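Long-range contacts in Afp2 (Serratia entomophila, PDB 6RBN), which forms part of the contractile sheath around the tube of the anti-feeding prophage, an injection system, and probably shortens with it to drive the tube forward: residues V29-Y34 with T101-A106; R254-V259 with L335-P340. One frame throughout, in Å; residues are numbered along the deposited sequence.

Interaction 1 (V29-Y34 with T101-A106)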
# COMPACT_ATOMS: atom_id res chain seq x y z
N VAL C 29 -36.29 70.64 -33.34
CA VAL C 29 -35.85 70.76 -34.72
C VAL C 29 -37.08 71.03 -35.58
O VAL C 29 -37.86 70.13 -35.87
CB VAL C 29 -35.11 69.50 -35.19
CG1 VAL C 29 -34.70 69.63 -36.65
CG2 VAL C 29 -33.90 69.24 -34.33
N PRO C 30 -37.30 72.28 -35.98
CA PRO C 30 -38.58 72.66 -36.57
C PRO C 30 -38.60 72.57 -38.09
O PRO C 30 -37.57 72.51 -38.76
CB PRO C 30 -38.72 74.12 -36.14
CG PRO C 30 -37.33 74.60 -36.15
CD PRO C 30 -36.47 73.46 -35.70
N LEU C 31 -39.81 72.57 -38.62
CA LEU C 31 -40.08 72.70 -40.05
C LEU C 31 -40.85 73.99 -40.23
O LEU C 31 -41.97 74.13 -39.72
CB LEU C 31 -40.85 71.49 -40.58
CG LEU C 31 -41.16 71.33 -42.07
CD1 LEU C 31 -41.19 69.88 -42.43
CD2 LEU C 31 -42.51 71.92 -42.42
N PHE C 32 -40.27 74.94 -40.96
CA PHE C 32 -40.94 76.20 -41.26
C PHE C 32 -41.61 76.08 -42.62
O PHE C 32 -40.93 76.03 -43.65
CB PHE C 32 -39.95 77.36 -41.24
CG PHE C 32 -39.45 77.69 -39.87
CD1 PHE C 32 -40.19 78.52 -39.04
CD2 PHE C 32 -38.26 77.18 -39.40
CE1 PHE C 32 -39.73 78.83 -37.78
CE2 PHE C 32 -37.80 77.49 -38.15
CZ PHE C 32 -38.54 78.31 -37.33
N ALA C 33 -42.94 76.04 -42.62
CA ALA C 33 -43.70 75.92 -43.86
C ALA C 33 -43.91 77.30 -44.47
O ALA C 33 -44.33 78.23 -43.78
CB ALA C 33 -45.04 75.25 -43.59
N TYR C 34 -43.62 77.42 -45.76
CA TYR C 34 -43.92 78.63 -46.51
C TYR C 34 -44.93 78.33 -47.60
O TYR C 34 -45.18 77.18 -47.96
CB TYR C 34 -42.65 79.26 -47.10
CG TYR C 34 -41.91 78.43 -48.13
CD1 TYR C 34 -40.94 77.51 -47.75
CD2 TYR C 34 -42.14 78.61 -49.49
CE1 TYR C 34 -40.26 76.77 -48.69
CE2 TYR C 34 -41.45 77.88 -50.43
CZ TYR C 34 -40.51 76.96 -50.03
OH TYR C 34 -39.83 76.22 -50.97
N THR C 101 -39.17 67.67 -35.07
CA THR C 101 -40.02 67.61 -33.89
C THR C 101 -41.13 68.65 -33.91
O THR C 101 -42.17 68.45 -33.28
CB THR C 101 -39.18 67.80 -32.62
OG1 THR C 101 -38.55 69.08 -32.66
CG2 THR C 101 -38.12 66.73 -32.53
N LEU C 102 -40.94 69.76 -34.62
CA LEU C 102 -41.92 70.84 -34.68
C LEU C 102 -42.31 71.11 -36.12
O LEU C 102 -41.47 71.08 -37.02
CB LEU C 102 -41.35 72.12 -34.06
CG LEU C 102 -41.16 72.15 -32.55
CD1 LEU C 102 -40.36 73.38 -32.18
CD2 LEU C 102 -42.51 72.17 -31.87
N ILE C 103 -43.59 71.38 -36.34
CA ILE C 103 -44.08 71.91 -37.61
C ILE C 103 -44.58 73.32 -37.34
O ILE C 103 -45.60 73.51 -36.66
CB ILE C 103 -45.18 71.03 -38.22
CG1 ILE C 103 -44.61 69.67 -38.61
CG2 ILE C 103 -45.78 71.71 -39.44
CD1 ILE C 103 -45.66 68.70 -39.07
N VAL C 104 -43.86 74.30 -37.85
CA VAL C 104 -44.12 75.70 -37.56
C VAL C 104 -44.76 76.31 -38.80
O VAL C 104 -44.10 76.56 -39.80
CB VAL C 104 -42.83 76.44 -37.17
CG1 VAL C 104 -43.11 77.89 -36.92
CG2 VAL C 104 -42.21 75.80 -35.95
N ALA C 105 -46.07 76.54 -38.73
CA ALA C 105 -46.81 77.19 -39.81
C ALA C 105 -46.46 78.67 -39.80
O ALA C 105 -47.02 79.45 -39.03
CB ALA C 105 -48.31 76.96 -39.65
N ALA C 106 -45.52 79.05 -40.66
CA ALA C 106 -45.02 80.42 -40.68
C ALA C 106 -45.90 81.26 -41.60
O ALA C 106 -45.56 81.57 -42.75
CB ALA C 106 -43.56 80.45 -41.13
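Parallel pairing in the six-stranded mixed sheet of this sheath protein joins residues 29-34 to residues 101-106, with Pro30 paired to Leu102 (CA to CA 4.2 Å) and Phe32 to Val104. The short strand axes run 4.4 Å apart and 23° from parallel. At the N-terminal end of the pairing, Val29 N donates to Thr101 OG1 at 2.8 Å, while Val29 O accepts from Thr101 N at 2.9 Å and, weakly, from Leu102 N. With chi1 at 61°, Thr101 OG1 sits between its own backbone N and carbonyl carbon, where it meets this N-H; it also bonds to Thr27 O. The bonds then pass from strand to strand, Leu31 N to Leu102 O, Val104 N to Leu31 O (2.7 Å, 163° at the hydrogen) and Ala33 N to Val104 O.

On one face, Val104 divides its branches: CG2 meets Pro30 CB at 3.9 Å, and CG1 lies 3.6 Å from Phe32 CE1, approaching the ring obliquely as the two side chains run alongside each other. Ala106 CB stands at the ring edge, and Trp74 of helix 66-75 meets Phe32 edge-to-face. On the other face Leu31 CD2 lies 4.4 Å from Ile103 CG2, both side chains packing on helix 90-97. The bonded N-H and C=O groups thus pair between apolar layers.

Interaction 2 (R254-V259 with L335-P340)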
# COMPACT_ATOMS: atom_id res chain seq x y z
N ARG C 254 -45.49 67.33 -25.20
CA ARG C 254 -44.11 67.33 -25.65
C ARG C 254 -43.19 66.51 -24.75
O ARG C 254 -42.10 66.14 -25.19
CB ARG C 254 -43.56 68.75 -25.74
CG ARG C 254 -44.02 69.53 -26.93
CD ARG C 254 -43.42 70.91 -26.92
NE ARG C 254 -41.96 70.88 -26.82
CZ ARG C 254 -41.13 70.70 -27.84
NH1 ARG C 254 -41.60 70.50 -29.06
NH2 ARG C 254 -39.83 70.69 -27.63
N LEU C 255 -43.59 66.25 -23.51
CA LEU C 255 -42.80 65.35 -22.67
C LEU C 255 -42.88 63.93 -23.20
O LEU C 255 -41.84 63.26 -23.29
CB LEU C 255 -43.27 65.43 -21.22
CG LEU C 255 -42.50 64.77 -20.06
CD1 LEU C 255 -42.90 63.34 -19.78
CD2 LEU C 255 -41.01 64.84 -20.34
N PHE C 256 -44.07 63.46 -23.57
CA PHE C 256 -44.15 62.07 -24.03
C PHE C 256 -43.56 61.92 -25.43
O PHE C 256 -43.01 60.86 -25.74
CB PHE C 256 -45.57 61.51 -24.05
CG PHE C 256 -46.16 61.20 -22.69
CD1 PHE C 256 -45.66 61.73 -21.51
CD2 PHE C 256 -47.13 60.22 -22.59
CE1 PHE C 256 -46.22 61.41 -20.30
CE2 PHE C 256 -47.68 59.87 -21.38
CZ PHE C 256 -47.21 60.46 -20.23
N ASN C 257 -43.67 62.95 -26.27
CA ASN C 257 -43.05 62.89 -27.59
C ASN C 257 -41.53 62.84 -27.49
O ASN C 257 -40.88 62.23 -28.35
CB ASN C 257 -43.47 64.09 -28.43
CG ASN C 257 -44.93 64.04 -28.80
OD1 ASN C 257 -45.48 62.98 -29.07
ND2 ASN C 257 -45.57 65.20 -28.81
N ALA C 258 -40.95 63.46 -26.47
CA ALA C 258 -39.51 63.32 -26.25
C ALA C 258 -39.16 61.94 -25.73
O ALA C 258 -38.10 61.40 -26.05
CB ALA C 258 -39.03 64.40 -25.29
N VAL C 259 -40.04 61.35 -24.92
CA VAL C 259 -39.80 60.01 -24.38
C VAL C 259 -39.99 58.96 -25.47
O VAL C 259 -39.19 58.03 -25.60
CB VAL C 259 -40.72 59.76 -23.17
CG1 VAL C 259 -40.63 58.34 -22.70
CG2 VAL C 259 -40.34 60.67 -22.05
N LEU C 335 -45.99 56.09 -17.44
CA LEU C 335 -45.17 57.07 -16.73
C LEU C 335 -45.98 58.34 -16.52
O LEU C 335 -46.81 58.69 -17.35
CB LEU C 335 -43.86 57.33 -17.50
CG LEU C 335 -43.83 57.82 -18.94
CD1 LEU C 335 -43.67 59.31 -19.02
CD2 LEU C 335 -42.74 57.12 -19.71
N ALA C 336 -45.72 59.01 -15.40
CA ALA C 336 -46.53 60.13 -14.94
C ALA C 336 -45.78 61.44 -15.11
O ALA C 336 -44.58 61.52 -14.80
CB ALA C 336 -46.93 59.94 -13.47
N ALA C 337 -46.48 62.46 -15.58
CA ALA C 337 -45.89 63.77 -15.85
C ALA C 337 -46.34 64.80 -14.82
O ALA C 337 -47.30 64.60 -14.08
CB ALA C 337 -46.25 64.23 -17.27
N VAL C 338 -45.63 65.92 -14.80
CA VAL C 338 -45.89 67.01 -13.87
C VAL C 338 -46.74 68.06 -14.58
O VAL C 338 -46.38 68.53 -15.66
CB VAL C 338 -44.58 67.63 -13.36
CG1 VAL C 338 -44.86 68.77 -12.39
CG2 VAL C 338 -43.70 66.59 -12.72
N ARG C 339 -47.86 68.43 -13.97
CA ARG C 339 -48.71 69.46 -14.55
C ARG C 339 -48.35 70.83 -13.98
O ARG C 339 -47.99 70.94 -12.81
CB ARG C 339 -50.19 69.17 -14.27
CG ARG C 339 -50.90 68.35 -15.34
CD ARG C 339 -50.47 66.90 -15.35
NE ARG C 339 -51.26 66.11 -16.29
CZ ARG C 339 -51.03 64.83 -16.56
NH1 ARG C 339 -51.80 64.19 -17.43
NH2 ARG C 339 -50.03 64.20 -15.98
N PRO C 340 -48.42 71.89 -14.78
CA PRO C 340 -48.03 73.22 -14.29
C PRO C 340 -49.12 73.86 -13.45
O PRO C 340 -50.28 73.44 -13.44
CB PRO C 340 -47.81 74.01 -15.58
CG PRO C 340 -48.69 73.37 -16.56
CD PRO C 340 -48.70 71.91 -16.22
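Leu255 and Phe256 begin the packing of helix 250-267 against the segment that leaves strand 328-335, a helix-to-loop contact within the phage tail sheath C-terminal domain. The contact is apolar, with no hydrogen bond crossing between the two segments. The CB of Leu255, which follows an Arg254 salt-bridged through NH2 to Asp185, points toward the loop, and its CD1 serves two partners: Leu335 CD1 at 4.2 Å, where the side chains pass at a slant, and Ala337 CB at 4.3 Å.

The ring of Phe256 reaches the loop through CE1 and CZ, with Phe256 CZ 3.4 Å from Leu335 O, an oblique approach. Its CG is anti to the carbonyl carbon (chi1 -73°), and the ring and the Leu335 side chain slide past each other in opposite directions. Their nearest side-chain atoms are Phe256 CE1 and Leu335 CD1, 3.5 Å apart. Ala337 CB comes obliquely to the same ring, 4.1 Å from Phe256 CE1, and Trp247 meets it with the ring planes about 85° apart.

A turn further along, Val259 meets Leu335 tip to tip. Leu335 therefore lies against all three helix residues: its CD1 touches Leu255 CD1 and the Phe256 ring, and its CD2 touches Val259 CG1. Leu291 of helix 277-295 also touches Leu335, while Leu294 of that helix touches Val259. Phe445 of a neighbouring Afp3 chain packs on Val259, and Gln447 of that chain on Phe256. The two tips at the Val259 end, Val259 CG1 and Leu335 CD2, are 3.9 Å apart.

Overall arrangement
From the N terminus, the chain lays down strand 30-34, passes through strands 46-49 and 82-86 and helices 52-58, 66-75 and 90-97, and returns to it at residues 101-106, where interaction 1 closes the first loop. Helix 250-267 then opens interaction 2, which closes at residues 335-340 after helix 277-295 and strand 328-335. The loops are in series, neither nesting nor crossing. Interaction 1 joins two neighbouring parallel strands inside the mixed sheet; interaction 2 ties a helix to the segment leading toward the C-terminal strand 344-347. Their centres are 21 Å apart, but Leu102 CD2 packs 3.4 Å from Arg254 NH1, so the sheet and the helix touch there.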